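Side-chain contacts in phosphoserine aminotransferase (Bacillus circulans, PDB 2C0R), which catalyses the reversible, pyridoxal-phosphate-dependent transfer of an amino group between glutamate and 3-phosphohydroxypyruvate, a step on the way to serine: residues 14-19 with 252-257; 85-90 with 219-224; 312-317 with 324-329; 53-58 with 232-237. The protein carries 1 engineered substitution. All blocks are in the same frame, centred on the assembly; numbering follows the deposited sequence.

How the contacts relate
From the N terminus, contact 1 is the first to open: residues 14-19, at the start of helix 17-25, wait until 252-257, the end of helix 242-257, to close the widest loop. Within it, contact 4 ties helix 45-61 to the turn after helix 227-232, and within that loop in turn contact 2 joins the end of helix 76-88 to residues 219-224. The three are thus nested and none cross. Contacts 1 and 4 touch where Leu252 meets helix 45-61, and contacts 2 and 4 where Met224 and Thr223 pack on Tyr237. Contact 3 follows in series, a short loop joining helix 307-319 to residues 324-329, its centre about 39 Å from that of contact 4.

Contact 1 (14-19 with 252-257); sequences ALPLEV and LKWIEE
At the N-terminal end of helix 17-25, the N-cap residue Pro16 sets CB and CG over one face of the indole of Trp254, near the end of helix 242-257. Pro16 CG stands 3.3 Å above the ring plane, over its centre, and comes within 3.4 Å of Trp254 CD2. Pro16 CB makes a CH-pi contact, 3.5 Å from the centroid of the five-membered ring of Trp254 and only 11° off its normal. Proline suits this place: its compact, puckered ring turns C-H groups onto a wide aromatic face, and it needs no backbone N-H at the head of a helix. In the class-V aminotransferase fold this joins the first helix of the chain to a helix much later in the sequence, while Ala341 also packs on Pro16. Two residues on, Glu18 reaches the indole edge. Its chain bends at chi2 (-93°), which brings OE2 into the ring plane, 3.1 Å from Trp254 NE1, with the carboxylate standing perpendicular to the indole. The N-H...O angle of 135° makes this a weak hydrogen bond; the carboxylate also has a salt bridge from Arg258, probably the stronger hold on its charge. Val19 adds a branched methyl, CG2, 3.8 Å from Trp254 CB, at the root of the indole.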
loop_
_atom_site.group_PDB
_atom_site.type_symbol
_atom_site.label_atom_id
_atom_site.label_comp_id
_atom_site.label_asym_id
_atom_site.label_seq_id
_atom_site.Cartn_x
_atom_site.Cartn_y
_atom_site.Cartn_z
ATOM N N ALA A 14 -1.884 -17.258 4.924
ATOM C CA ALA A 14 -0.613 -17.925 5.155
ATOM C C ALA A 14 0.407 -17.560 4.087
ATOM O O ALA A 14 0.094 -17.380 2.911
ATOM C CB ALA A 14 -0.911 -19.415 5.124
ATOM N N LEU A 15 1.642 -17.416 4.514
ATOM C CA LEU A 15 2.775 -17.374 3.629
ATOM C C LEU A 15 3.595 -18.647 3.751
ATOM O O LEU A 15 3.494 -19.268 4.801
ATOM C CB LEU A 15 3.707 -16.172 3.944
ATOM C CG LEU A 15 3.259 -14.924 3.166
ATOM C CD1 LEU A 15 2.314 -14.085 4.018
ATOM C CD2 LEU A 15 4.443 -14.092 2.717
ATOM N N PRO A 16 4.379 -19.009 2.750
ATOM C CA PRO A 16 5.270 -20.181 2.905
ATOM C C PRO A 16 6.244 -19.943 4.055
ATOM O O PRO A 16 6.877 -18.862 4.100
ATOM C CB PRO A 16 6.006 -20.214 1.570
ATOM C CG PRO A 16 5.059 -19.562 0.604
ATOM C CD PRO A 16 4.519 -18.404 1.430
ATOM N N LEU A 17 6.362 -20.892 4.970
ATOM C CA LEU A 17 7.312 -20.697 6.090
ATOM C C LEU A 17 8.720 -20.381 5.579
ATOM O O LEU A 17 9.416 -19.563 6.166
ATOM C CB LEU A 17 7.373 -21.943 6.955
ATOM C CG LEU A 17 8.282 -21.857 8.165
ATOM C CD1 LEU A 17 8.019 -20.606 9.010
ATOM C CD2 LEU A 17 8.090 -23.125 9.003
ATOM N N GLU A 18 9.124 -20.994 4.464
ATOM C CA GLU A 18 10.472 -20.777 3.915
ATOM C C GLU A 18 10.648 -19.319 3.485
ATOM O O GLU A 18 11.714 -18.692 3.607
ATOM C CB GLU A 18 10.748 -21.648 2.691
ATOM C CG GLU A 18 9.513 -21.951 1.865
ATOM C CD GLU A 18 8.770 -23.233 2.166
ATOM O OE1 GLU A 18 8.049 -23.325 3.190
ATOM O OE2 GLU A 18 8.860 -24.187 1.345
ATOM N N VAL A 19 9.594 -18.762 2.929
ATOM C CA VAL A 19 9.665 -17.359 2.511
ATOM C C VAL A 19 9.789 -16.461 3.728
ATOM O O VAL A 19 10.583 -15.517 3.712
ATOM C CB VAL A 19 8.405 -17.012 1.711
ATOM C CG1 VAL A 19 8.289 -15.504 1.575
ATOM C CG2 VAL A 19 8.487 -17.687 0.352
ATOM N N LEU A 252 6.953 -15.680 -5.546
ATOM C CA LEU A 252 7.011 -16.194 -6.911
ATOM C C LEU A 252 8.147 -17.195 -7.069
ATOM O O LEU A 252 7.998 -18.214 -7.756
ATOM C CB LEU A 252 7.157 -15.070 -7.954
ATOM C CG LEU A 252 6.033 -14.014 -7.927
ATOM C CD1 LEU A 252 6.412 -12.938 -8.920
ATOM C CD2 LEU A 252 4.685 -14.625 -8.251
ATOM N N LYS A 253 9.285 -16.901 -6.445
ATOM C CA LYS A 253 10.357 -17.907 -6.437
ATOM C C LYS A 253 9.881 -19.222 -5.843
ATOM O O LYS A 253 10.152 -20.287 -6.350
ATOM C CB LYS A 253 11.532 -17.367 -5.632
ATOM C CG LYS A 253 12.377 -16.300 -6.317
ATOM C CD LYS A 253 13.321 -15.679 -5.271
ATOM C CE LYS A 253 14.067 -14.476 -5.898
ATOM N NZ LYS A 253 14.955 -13.860 -4.869
ATOM N N TRP A 254 9.158 -19.126 -4.721
ATOM C CA TRP A 254 8.670 -20.368 -4.076
ATOM C C TRP A 254 7.690 -21.092 -4.984
ATOM O O TRP A 254 7.721 -22.315 -5.068
ATOM C CB TRP A 254 8.076 -19.954 -2.731
ATOM C CG TRP A 254 7.349 -21.037 -1.993
ATOM C CD1 TRP A 254 7.910 -21.924 -1.079
ATOM C CD2 TRP A 254 5.957 -21.394 -2.064
ATOM N NE1 TRP A 254 6.944 -22.780 -0.596
ATOM C CE2 TRP A 254 5.752 -22.473 -1.187
ATOM C CE3 TRP A 254 4.870 -20.896 -2.791
ATOM C CZ2 TRP A 254 4.494 -23.056 -1.026
ATOM C CZ3 TRP A 254 3.624 -21.467 -2.632
ATOM C CH2 TRP A 254 3.445 -22.545 -1.752
ATOM N N ILE A 255 6.820 -20.363 -5.697
ATOM C CA ILE A 255 5.880 -21.086 -6.585
ATOM C C ILE A 255 6.663 -21.848 -7.629
ATOM O O ILE A 255 6.345 -23.001 -7.969
ATOM C CB ILE A 255 4.891 -20.090 -7.232
ATOM C CG1 ILE A 255 3.954 -19.448 -6.228
ATOM C CG2 ILE A 255 4.062 -20.811 -8.317
ATOM C CD1 ILE A 255 3.038 -18.339 -6.747
ATOM N N GLU A 256 7.711 -21.200 -8.137
ATOM C CA GLU A 256 8.523 -21.889 -9.158
ATOM C C GLU A 256 9.109 -23.141 -8.532
ATOM O O GLU A 256 9.140 -24.215 -9.150
ATOM C CB GLU A 256 9.581 -20.933 -9.715
ATOM C CG GLU A 256 10.577 -21.563 -10.652
ATOM C CD GLU A 256 10.139 -21.830 -12.074
ATOM O OE1 GLU A 256 11.037 -21.797 -12.957
ATOM O OE2 GLU A 256 8.941 -22.092 -12.349
ATOM N N GLU A 257 9.577 -23.047 -7.294
ATOM C CA GLU A 257 10.203 -24.203 -6.651
ATOM C C GLU A 257 9.233 -25.339 -6.388
ATOM O O GLU A 257 9.651 -26.482 -6.186
ATOM C CB GLU A 257 10.739 -23.838 -5.269
ATOM C CG GLU A 257 11.937 -22.937 -5.229
ATOM C CD GLU A 257 12.239 -22.465 -3.807
ATOM O OE1 GLU A 257 11.360 -22.559 -2.912
ATOM O OE2 GLU A 257 13.373 -21.999 -3.607
#

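Contact 2 (85-90 with 219-224)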
loop_
_atom_site.group_PDB
_atom_site.type_symbol
_atom_site.label_atom_id
_atom_site.label_comp_id
_atom_site.label_asym_id
_atom_site.label_seq_id
_atom_site.Cartn_x
_atom_site.Cartn_y
_atom_site.Cartn_z
ATOM N N PRO A 85 -13.492 0.706 -14.315
ATOM C CA PRO A 85 -14.471 1.512 -15.071
ATOM C C PRO A 85 -13.977 2.930 -15.291
ATOM O O PRO A 85 -14.255 3.533 -16.350
ATOM C CB PRO A 85 -15.697 1.499 -14.152
ATOM C CG PRO A 85 -15.234 1.075 -12.800
ATOM C CD PRO A 85 -14.047 0.197 -13.056
ATOM N N MET A 86 -13.253 3.525 -14.351
ATOM C CA MET A 86 -12.730 4.884 -14.623
ATOM C C MET A 86 -11.881 4.913 -15.877
ATOM O O MET A 86 -11.905 5.915 -16.618
ATOM C CB MET A 86 -11.931 5.378 -13.405
ATOM C CG MET A 86 -12.819 5.752 -12.233
ATOM S SD MET A 86 -11.846 6.096 -10.726
ATOM C CE MET A 86 -12.176 7.864 -10.642
ATOM N N ASN A 87 -11.106 3.866 -16.099
ATOM C CA ASN A 87 -10.198 3.894 -17.246
ATOM C C ASN A 87 -10.888 3.435 -18.534
ATOM O O ASN A 87 -10.469 3.922 -19.595
ATOM C CB ASN A 87 -8.961 3.028 -17.000
ATOM C CG ASN A 87 -7.911 3.783 -16.214
ATOM O OD1 ASN A 87 -6.972 4.273 -16.841
ATOM N ND2 ASN A 87 -8.085 3.912 -14.906
ATOM N N PHE A 88 -11.858 2.549 -18.441
ATOM C CA PHE A 88 -12.398 1.916 -19.659
ATOM C C PHE A 88 -13.846 2.200 -19.974
ATOM O O PHE A 88 -14.293 1.933 -21.090
ATOM C CB PHE A 88 -12.249 0.393 -19.508
ATOM C CG PHE A 88 -10.800 0.027 -19.303
ATOM C CD1 PHE A 88 -10.495 -0.816 -18.233
ATOM C CD2 PHE A 88 -9.752 0.492 -20.081
ATOM C CE1 PHE A 88 -9.206 -1.204 -17.951
ATOM C CE2 PHE A 88 -8.453 0.082 -19.803
ATOM C CZ PHE A 88 -8.172 -0.770 -18.736
ATOM N N LEU A 89 -14.623 2.704 -19.019
ATOM C CA LEU A 89 -16.040 2.906 -19.325
ATOM C C LEU A 89 -16.249 4.268 -19.962
ATOM O O LEU A 89 -16.057 5.248 -19.250
ATOM C CB LEU A 89 -16.843 2.840 -18.017
ATOM C CG LEU A 89 -18.363 2.980 -18.143
ATOM C CD1 LEU A 89 -18.877 2.019 -19.194
ATOM C CD2 LEU A 89 -19.044 2.726 -16.801
ATOM N N LYS A 90 -16.639 4.326 -21.230
ATOM C CA LYS A 90 -16.865 5.632 -21.848
ATOM C C LYS A 90 -18.340 5.954 -21.924
ATOM O O LYS A 90 -19.159 5.051 -21.819
ATOM C CB LYS A 90 -16.219 5.665 -23.240
ATOM C CG LYS A 90 -14.677 5.633 -23.165
ATOM N N LYS A 219 -7.713 11.455 -19.813
ATOM C CA LYS A 219 -6.940 12.600 -19.296
ATOM C C LYS A 219 -7.612 13.341 -18.174
ATOM O O LYS A 219 -6.984 14.145 -17.465
ATOM C CB LYS A 219 -6.664 13.508 -20.506
ATOM C CG LYS A 219 -5.512 12.925 -21.319
ATOM C CD LYS A 219 -5.082 13.850 -22.445
ATOM C CE LYS A 219 -3.590 13.796 -22.696
ATOM N NZ LYS A 219 -2.878 15.090 -22.459
ATOM N N HIS A 220 -8.910 13.103 -17.942
ATOM C CA HIS A 220 -9.522 13.800 -16.809
ATOM C C HIS A 220 -9.285 13.130 -15.471
ATOM O O HIS A 220 -9.603 13.691 -14.435
ATOM C CB HIS A 220 -11.031 13.861 -17.044
ATOM C CG HIS A 220 -11.650 12.511 -17.165
ATOM N ND1 HIS A 220 -11.756 11.863 -18.378
ATOM C CD2 HIS A 220 -12.195 11.682 -16.237
ATOM C CE1 HIS A 220 -12.340 10.690 -18.214
ATOM N NE2 HIS A 220 -12.608 10.565 -16.934
ATOM N N LEU A 221 -8.736 11.921 -15.466
ATOM C CA LEU A 221 -8.574 11.113 -14.283
ATOM C C LEU A 221 -7.419 11.574 -13.396
ATOM O O LEU A 221 -6.419 12.012 -13.967
ATOM C CB LEU A 221 -8.230 9.663 -14.674
ATOM C CG LEU A 221 -9.427 8.887 -15.253
ATOM C CD1 LEU A 221 -8.973 7.483 -15.627
ATOM C CD2 LEU A 221 -10.609 8.826 -14.306
ATOM N N PRO A 222 -7.522 11.373 -12.083
ATOM C CA PRO A 222 -6.395 11.582 -11.174
ATOM C C PRO A 222 -5.221 10.773 -11.750
ATOM O O PRO A 222 -5.392 9.670 -12.243
ATOM C CB PRO A 222 -6.872 11.039 -9.829
ATOM C CG PRO A 222 -8.378 11.106 -9.923
ATOM C CD PRO A 222 -8.718 10.851 -11.363
ATOM N N THR A 223 -4.041 11.381 -11.668
ATOM C CA THR A 223 -2.825 10.742 -12.158
ATOM C C THR A 223 -2.688 9.330 -11.633
ATOM O O THR A 223 -2.348 8.399 -12.352
ATOM C CB THR A 223 -1.576 11.585 -11.768
ATOM O OG1 THR A 223 -1.765 12.892 -12.321
ATOM C CG2 THR A 223 -0.296 10.972 -12.336
ATOM N N MET A 224 -2.892 9.222 -10.328
ATOM C CA MET A 224 -2.679 7.905 -9.702
ATOM C C MET A 224 -3.769 6.910 -10.069
ATOM O O MET A 224 -3.652 5.753 -9.673
ATOM C CB MET A 224 -2.613 8.112 -8.177
ATOM C CG MET A 224 -1.342 8.859 -7.791
ATOM S SD MET A 224 0.164 8.009 -8.235
ATOM C CE MET A 224 -0.007 6.539 -7.192
HETATM O O HOH W 1 -13.700 8.058 -16.077
#
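Leu221 sets its forked end on the last turn of helix 76-88: CD2 packs on Met86 alone, while CD1 meets both Met86 and Asn87. CD2 lies 3.8 Å from Met86 CB, and the methyl CE of Met86 comes round to the same branch at 4.1 Å. That return is made by the thioether: the Met86 chain runs extended through chi2 and then bends at chi3 (112°), so that CE curls back beside the leucine. Flexible methionine suits such a place, since its end can follow the outline of a partner, and Met86 also packs on Ile114 and on Pro222 of the second subunit. The other branch, Leu221 CD1, sits 3.5 Å from Met86 O and over the face of the Asn87 amide, 3.7 Å from Asn87 ND2. The loop 219-224, which follows strand 205-210, is thereby laid along the C-terminal end of a helix whose first residues belong to the pyridoxal phosphate pocket, close to the dimer interface. Met86 O also accepts a hydrogen bond from a water at 2.8 Å. This water lies in the plane of the His220 ring, at its edge, 2.9 Å from NE2, and links the helix end to the loop. Asn87 ND2 donates back to Met83 O in its own helix and across to Leu225 O, and OD1 accepts from Tyr227 N, the latter two partners lying just past the loop 219-224. These bonds fix the rotation of the amide and turn one face to Leu221 CD1.

Contact 3 (312-317 with 324-329)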
loop_
_atom_site.group_PDB
_atom_site.type_symbol
_atom_site.label_atom_id
_atom_site.label_comp_id
_atom_site.label_asym_id
_atom_site.label_seq_id
_atom_site.Cartn_x
_atom_site.Cartn_y
_atom_site.Cartn_z
ATOM N N GLU A 312 -19.923 -23.236 18.019
ATOM C CA GLU A 312 -19.259 -24.237 18.844
ATOM C C GLU A 312 -18.060 -24.821 18.110
ATOM O O GLU A 312 -16.990 -24.985 18.683
ATOM C CB GLU A 312 -20.243 -25.347 19.223
ATOM C CG GLU A 312 -19.600 -26.376 20.135
ATOM C CD GLU A 312 -19.576 -25.878 21.570
ATOM O OE1 GLU A 312 -20.201 -24.831 21.858
ATOM O OE2 GLU A 312 -18.928 -26.540 22.402
ATOM N N PHE A 313 -18.226 -25.135 16.826
ATOM C CA PHE A 313 -17.141 -25.699 16.031
ATOM C C PHE A 313 -16.000 -24.700 16.030
ATOM O O PHE A 313 -14.831 -25.056 16.171
ATOM C CB PHE A 313 -17.659 -25.945 14.629
ATOM C CG PHE A 313 -16.661 -26.411 13.594
ATOM C CD1 PHE A 313 -16.633 -27.757 13.268
ATOM C CD2 PHE A 313 -15.830 -25.559 12.893
ATOM C CE1 PHE A 313 -15.768 -28.256 12.333
ATOM C CE2 PHE A 313 -14.911 -26.044 11.997
ATOM C CZ PHE A 313 -14.887 -27.394 11.689
ATOM N N VAL A 314 -16.281 -23.418 15.796
ATOM C CA VAL A 314 -15.189 -22.413 15.663
ATOM C C VAL A 314 -14.404 -22.346 16.952
ATOM O O VAL A 314 -13.181 -22.361 17.034
ATOM C CB VAL A 314 -15.780 -21.041 15.279
ATOM C CG1 VAL A 314 -14.772 -19.920 15.518
ATOM C CG2 VAL A 314 -16.279 -21.012 13.833
ATOM N N LYS A 315 -15.194 -22.286 18.035
ATOM C CA LYS A 315 -14.568 -22.077 19.337
ATOM C C LYS A 315 -13.708 -23.280 19.644
ATOM O O LYS A 315 -12.550 -23.161 20.078
ATOM C CB LYS A 315 -15.660 -21.845 20.369
ATOM N N ALA A 316 -14.247 -24.476 19.412
ATOM C CA ALA A 316 -13.437 -25.653 19.676
ATOM C C ALA A 316 -12.238 -25.686 18.760
ATOM O O ALA A 316 -11.152 -26.078 19.161
ATOM C CB ALA A 316 -14.353 -26.858 19.491
ATOM N N SER A 317 -12.408 -25.310 17.481
ATOM C CA SER A 317 -11.259 -25.327 16.605
ATOM C C SER A 317 -10.161 -24.347 17.050
ATOM O O SER A 317 -8.961 -24.657 16.936
ATOM C CB SER A 317 -11.610 -24.983 15.163
ATOM O OG SER A 317 -11.842 -23.612 14.927
ATOM N N GLY A 324 -9.198 -18.780 11.772
ATOM C CA GLY A 324 -9.880 -18.211 10.588
ATOM C C GLY A 324 -10.984 -19.025 9.979
ATOM O O GLY A 324 -11.457 -18.665 8.882
ATOM N N LEU A 325 -11.484 -20.088 10.608
ATOM C CA LEU A 325 -12.487 -20.946 9.969
ATOM C C LEU A 325 -13.891 -20.367 10.014
ATOM O O LEU A 325 -14.758 -20.849 9.280
ATOM C CB LEU A 325 -12.511 -22.339 10.642
ATOM C CG LEU A 325 -11.255 -23.161 10.412
ATOM C CD1 LEU A 325 -11.213 -24.384 11.288
ATOM C CD2 LEU A 325 -11.127 -23.556 8.941
ATOM N N LYS A 326 -14.220 -19.404 10.860
ATOM C CA LYS A 326 -15.562 -18.810 10.854
ATOM C C LYS A 326 -15.853 -18.172 9.500
ATOM O O LYS A 326 -14.966 -17.418 9.046
ATOM C CB LYS A 326 -15.630 -17.744 11.944
ATOM C CG LYS A 326 -16.997 -17.210 12.302
ATOM C CD LYS A 326 -16.903 -16.143 13.390
ATOM C CE LYS A 326 -18.211 -15.405 13.611
ATOM N NZ LYS A 326 -18.708 -15.519 15.007
ATOM N N GLY A 327 -17.003 -18.423 8.895
ATOM C CA GLY A 327 -17.363 -17.893 7.563
ATOM C C GLY A 327 -17.417 -16.382 7.636
ATOM O O GLY A 327 -17.502 -15.873 8.739
ATOM N N HIS A 328 -17.358 -15.700 6.492
ATOM C CA HIS A 328 -17.463 -14.231 6.585
ATOM C C HIS A 328 -18.777 -13.805 7.192
ATOM O O HIS A 328 -19.792 -14.493 7.038
ATOM C CB HIS A 328 -17.325 -13.773 5.135
ATOM C CG HIS A 328 -17.335 -12.277 5.009
ATOM N ND1 HIS A 328 -18.462 -11.499 4.910
ATOM C CD2 HIS A 328 -16.285 -11.435 4.964
ATOM C CE1 HIS A 328 -18.109 -10.230 4.814
ATOM N NE2 HIS A 328 -16.793 -10.168 4.848
ATOM N N ARG A 329 -18.890 -12.685 7.904
ATOM C CA ARG A 329 -20.146 -12.476 8.631
ATOM C C ARG A 329 -21.383 -12.308 7.765
ATOM O O ARG A 329 -22.487 -12.550 8.262
ATOM C CB ARG A 329 -20.007 -11.247 9.542
ATOM C CG ARG A 329 -19.172 -10.136 8.925
ATOM C CD ARG A 329 -17.847 -9.940 9.635
ATOM N NE ARG A 329 -17.564 -8.526 9.942
ATOM C CZ ARG A 329 -16.589 -8.180 10.778
ATOM N NH1 ARG A 329 -16.313 -6.923 11.069
ATOM N NH2 ARG A 329 -15.852 -9.133 11.349
HETATM O O HOH W 2 -10.741 -21.346 13.575
#
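Phe313 begins the contact on helix 307-319, its CE2 4.1 Å from Leu325 CD1, the two side chains meeting obliquely. The phenyl is wedged further in by edge-to-face packing with Phe353 and Phe357 of helix 344-361, so a large aromatic suits a position that bridges two helices and a loop. Val314 is next, on the side turned toward the loop. With CG1 anti to the backbone N (chi1 164°), its other methyl, CG2, is the one that rests on Lys326, 3.8 Å from CA and equally far from CB. Only the base of the lysine takes part: the rest of its chain runs off toward solvent, as suits an exposed residue that lends its aliphatic root to a valine. In the fold, helix 307-319 and the loop 324-329 are successive elements of the C-terminal part of the chain, joined by strand 322-323, and Leu325 continues inward to Ala336 and Leu350. Ser317, a turn beyond Phe313, presents CB and OG to Leu325 CD1, OG at 3.8 Å. The hydroxyl is turned back to its own helix (chi1 76°) and donates to Val314 O at 2.8 Å, approaching 23° out of the carbonyl plane. It also accepts from a water at 2.9 Å, which receives a weak bond from Leu325 N. Serine suits the place, being short yet able both to donate to Val314 O and to accept from the water. With the hydroxyl gone, as in an alanine here, the water is likely to lose its acceptor on the helix and Val314 O its side-chain donor, weakening the link to Leu325 N.

Contact 4 (53-58 with 232-237); sequences EAQARL and KNNSLY
Gln55 and Asn234 meet through a single amide-to-amide hydrogen bond. Gln55 NE2 donates to Asn234 OD1 at 2.9 Å, with an N-H...O angle of 152°. The acceptor lies close to the glutamine amide plane, whereas the donor is tilted 23° from the carbonyl plane of Asn234; the two amides are turned 60° against each other. Glutamine has the reach for this: extended beyond CG, it carries its amide from helix 45-61 to the loop, over a backbone separation of 9.9 Å between the CA atoms of Gln55 and Asn234. The two carbonyl oxygens, Gln55 OE1 and Asn234 OD1, come within 3.3 Å, an approach of two acceptors that Lys69 NZ accounts for by donating to both; its positive charge would probably ease their repulsion. The same NE2 also donates to His51 O within its own helix, so the amide is held by bonds on both its nitrogen and its oxygen. Shortened to an alanine here, the side chain of residue 55 could not span to the loop, and Asn234 OD1 would probably lose its helix donor and Lys69 one of its two carbonyl partners. Further out, Asn234 O accepts from His51 NE2, and Ser235 OG bonds to Phe72 N of strand 68-73. Asparagine suits its position because it tolerates positive phi: Asn234 is the C-prime residue of a Schellman motif that ends helix 227-232, and it lies within the type I' turn from Asn233 to Leu236, its side chain about 6 Å from that of Arg43, which probably binds glutamate, as in related enzymes.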
loop_
_atom_site.group_PDB
_atom_site.type_symbol
_atom_site.label_atom_id
_atom_site.label_comp_id
_atom_site.label_asym_id
_atom_site.label_seq_id
_atom_site.Cartn_x
_atom_site.Cartn_y
_atom_site.Cartn_z
ATOM N N GLU A 53 12.407 -7.961 -11.446
ATOM C CA GLU A 53 12.465 -9.417 -11.380
ATOM C C GLU A 53 11.095 -9.992 -11.041
ATOM O O GLU A 53 10.710 -11.027 -11.572
ATOM C CB GLU A 53 13.513 -9.865 -10.338
ATOM C CG GLU A 53 13.696 -11.366 -10.168
ATOM C CD GLU A 53 14.451 -11.713 -8.894
ATOM O OE1 GLU A 53 15.196 -10.884 -8.374
ATOM O OE2 GLU A 53 14.268 -12.804 -8.332
ATOM N N ALA A 54 10.387 -9.299 -10.155
ATOM C CA ALA A 54 9.077 -9.821 -9.761
ATOM C C ALA A 54 8.170 -9.886 -10.992
ATOM O O ALA A 54 7.436 -10.844 -11.144
ATOM C CB ALA A 54 8.466 -8.950 -8.673
ATOM N N GLN A 55 8.214 -8.825 -11.827
ATOM C CA GLN A 55 7.393 -8.832 -13.015
ATOM C C GLN A 55 7.776 -9.960 -13.971
ATOM O O GLN A 55 6.927 -10.681 -14.456
ATOM C CB GLN A 55 7.546 -7.485 -13.707
ATOM C CG GLN A 55 7.095 -6.311 -12.879
ATOM C CD GLN A 55 7.468 -5.029 -13.637
ATOM O OE1 GLN A 55 7.213 -4.899 -14.854
ATOM N NE2 GLN A 55 8.055 -4.112 -12.912
ATOM N N ALA A 56 9.073 -10.129 -14.229
ATOM C CA ALA A 56 9.571 -11.175 -15.086
ATOM C C ALA A 56 9.243 -12.561 -14.538
ATOM O O ALA A 56 8.880 -13.456 -15.308
ATOM C CB ALA A 56 11.093 -11.100 -15.258
ATOM N N ARG A 57 9.371 -12.760 -13.239
ATOM C CA ARG A 57 9.040 -14.109 -12.738
ATOM C C ARG A 57 7.563 -14.408 -12.825
ATOM O O ARG A 57 7.160 -15.540 -13.076
ATOM C CB ARG A 57 9.421 -14.134 -11.251
ATOM C CG ARG A 57 10.883 -14.219 -11.010
ATOM C CD ARG A 57 11.174 -14.375 -9.526
ATOM N NE ARG A 57 12.581 -14.428 -9.215
ATOM C CZ ARG A 57 13.561 -15.098 -9.764
ATOM N NH1 ARG A 57 13.361 -15.876 -10.820
ATOM N NH2 ARG A 57 14.796 -15.024 -9.304
ATOM N N LEU A 58 6.716 -13.409 -12.622
ATOM C CA LEU A 58 5.264 -13.639 -12.749
ATOM C C LEU A 58 4.923 -13.972 -14.190
ATOM O O LEU A 58 4.211 -14.939 -14.430
ATOM C CB LEU A 58 4.539 -12.394 -12.272
ATOM C CG LEU A 58 3.030 -12.307 -12.214
ATOM C CD1 LEU A 58 2.247 -13.553 -11.973
ATOM C CD2 LEU A 58 2.708 -11.272 -11.097
ATOM N N LYS A 232 3.786 3.676 -18.062
ATOM C CA LYS A 232 4.847 4.533 -18.583
ATOM C C LYS A 232 5.969 4.691 -17.584
ATOM O O LYS A 232 7.080 4.988 -17.979
ATOM C CB LYS A 232 4.254 5.914 -18.935
ATOM C CG LYS A 232 3.286 5.761 -20.121
ATOM C CD LYS A 232 2.679 7.109 -20.514
ATOM C CE LYS A 232 2.225 7.009 -21.988
ATOM N NZ LYS A 232 2.158 5.522 -22.287
ATOM N N ASN A 233 5.673 4.514 -16.300
ATOM C CA ASN A 233 6.665 4.708 -15.265
ATOM C C ASN A 233 7.049 3.406 -14.567
ATOM O O ASN A 233 7.691 3.421 -13.510
ATOM C CB ASN A 233 6.165 5.671 -14.192
ATOM C CG ASN A 233 5.888 7.057 -14.802
ATOM O OD1 ASN A 233 4.748 7.434 -15.071
ATOM N ND2 ASN A 233 7.004 7.717 -14.983
ATOM N N ASN A 234 6.660 2.277 -15.137
ATOM C CA ASN A 234 6.985 0.983 -14.539
ATOM C C ASN A 234 6.595 0.889 -13.072
ATOM O O ASN A 234 7.382 0.305 -12.283
ATOM C CB ASN A 234 8.472 0.682 -14.736
ATOM C CG ASN A 234 8.839 -0.753 -14.402
ATOM O OD1 ASN A 234 7.997 -1.688 -14.485
ATOM N ND2 ASN A 234 10.121 -0.963 -14.028
ATOM N N SER A 235 5.436 1.393 -12.730
ATOM C CA SER A 235 4.920 1.378 -11.368
ATOM C C SER A 235 5.807 2.140 -10.407
ATOM O O SER A 235 5.720 1.963 -9.193
ATOM C CB SER A 235 4.618 -0.059 -10.875
ATOM O OG SER A 235 3.729 -0.689 -11.778
ATOM N N LEU A 236 6.639 3.024 -10.919
ATOM C CA LEU A 236 7.517 3.821 -10.066
ATOM C C LEU A 236 7.257 5.315 -10.195
ATOM O O LEU A 236 8.111 6.132 -9.812
ATOM C CB LEU A 236 8.994 3.565 -10.419
ATOM C CG LEU A 236 9.455 2.110 -10.199
ATOM C CD1 LEU A 236 10.832 1.880 -10.818
ATOM C CD2 LEU A 236 9.477 1.699 -8.738
ATOM N N TYR A 237 6.115 5.730 -10.693
ATOM C CA TYR A 237 5.805 7.142 -10.744
ATOM C C TYR A 237 5.894 7.768 -9.369
ATOM O O TYR A 237 6.424 8.861 -9.221
ATOM C CB TYR A 237 4.388 7.342 -11.353
ATOM C CG TYR A 237 3.993 8.818 -11.254
ATOM C CD1 TYR A 237 4.470 9.778 -12.149
ATOM C CD2 TYR A 237 3.115 9.233 -10.254
ATOM C CE1 TYR A 237 4.084 11.109 -12.009
ATOM C CE2 TYR A 237 2.747 10.544 -10.109
ATOM C CZ TYR A 237 3.238 11.480 -10.992
ATOM O OH TYR A 237 2.817 12.798 -10.837
#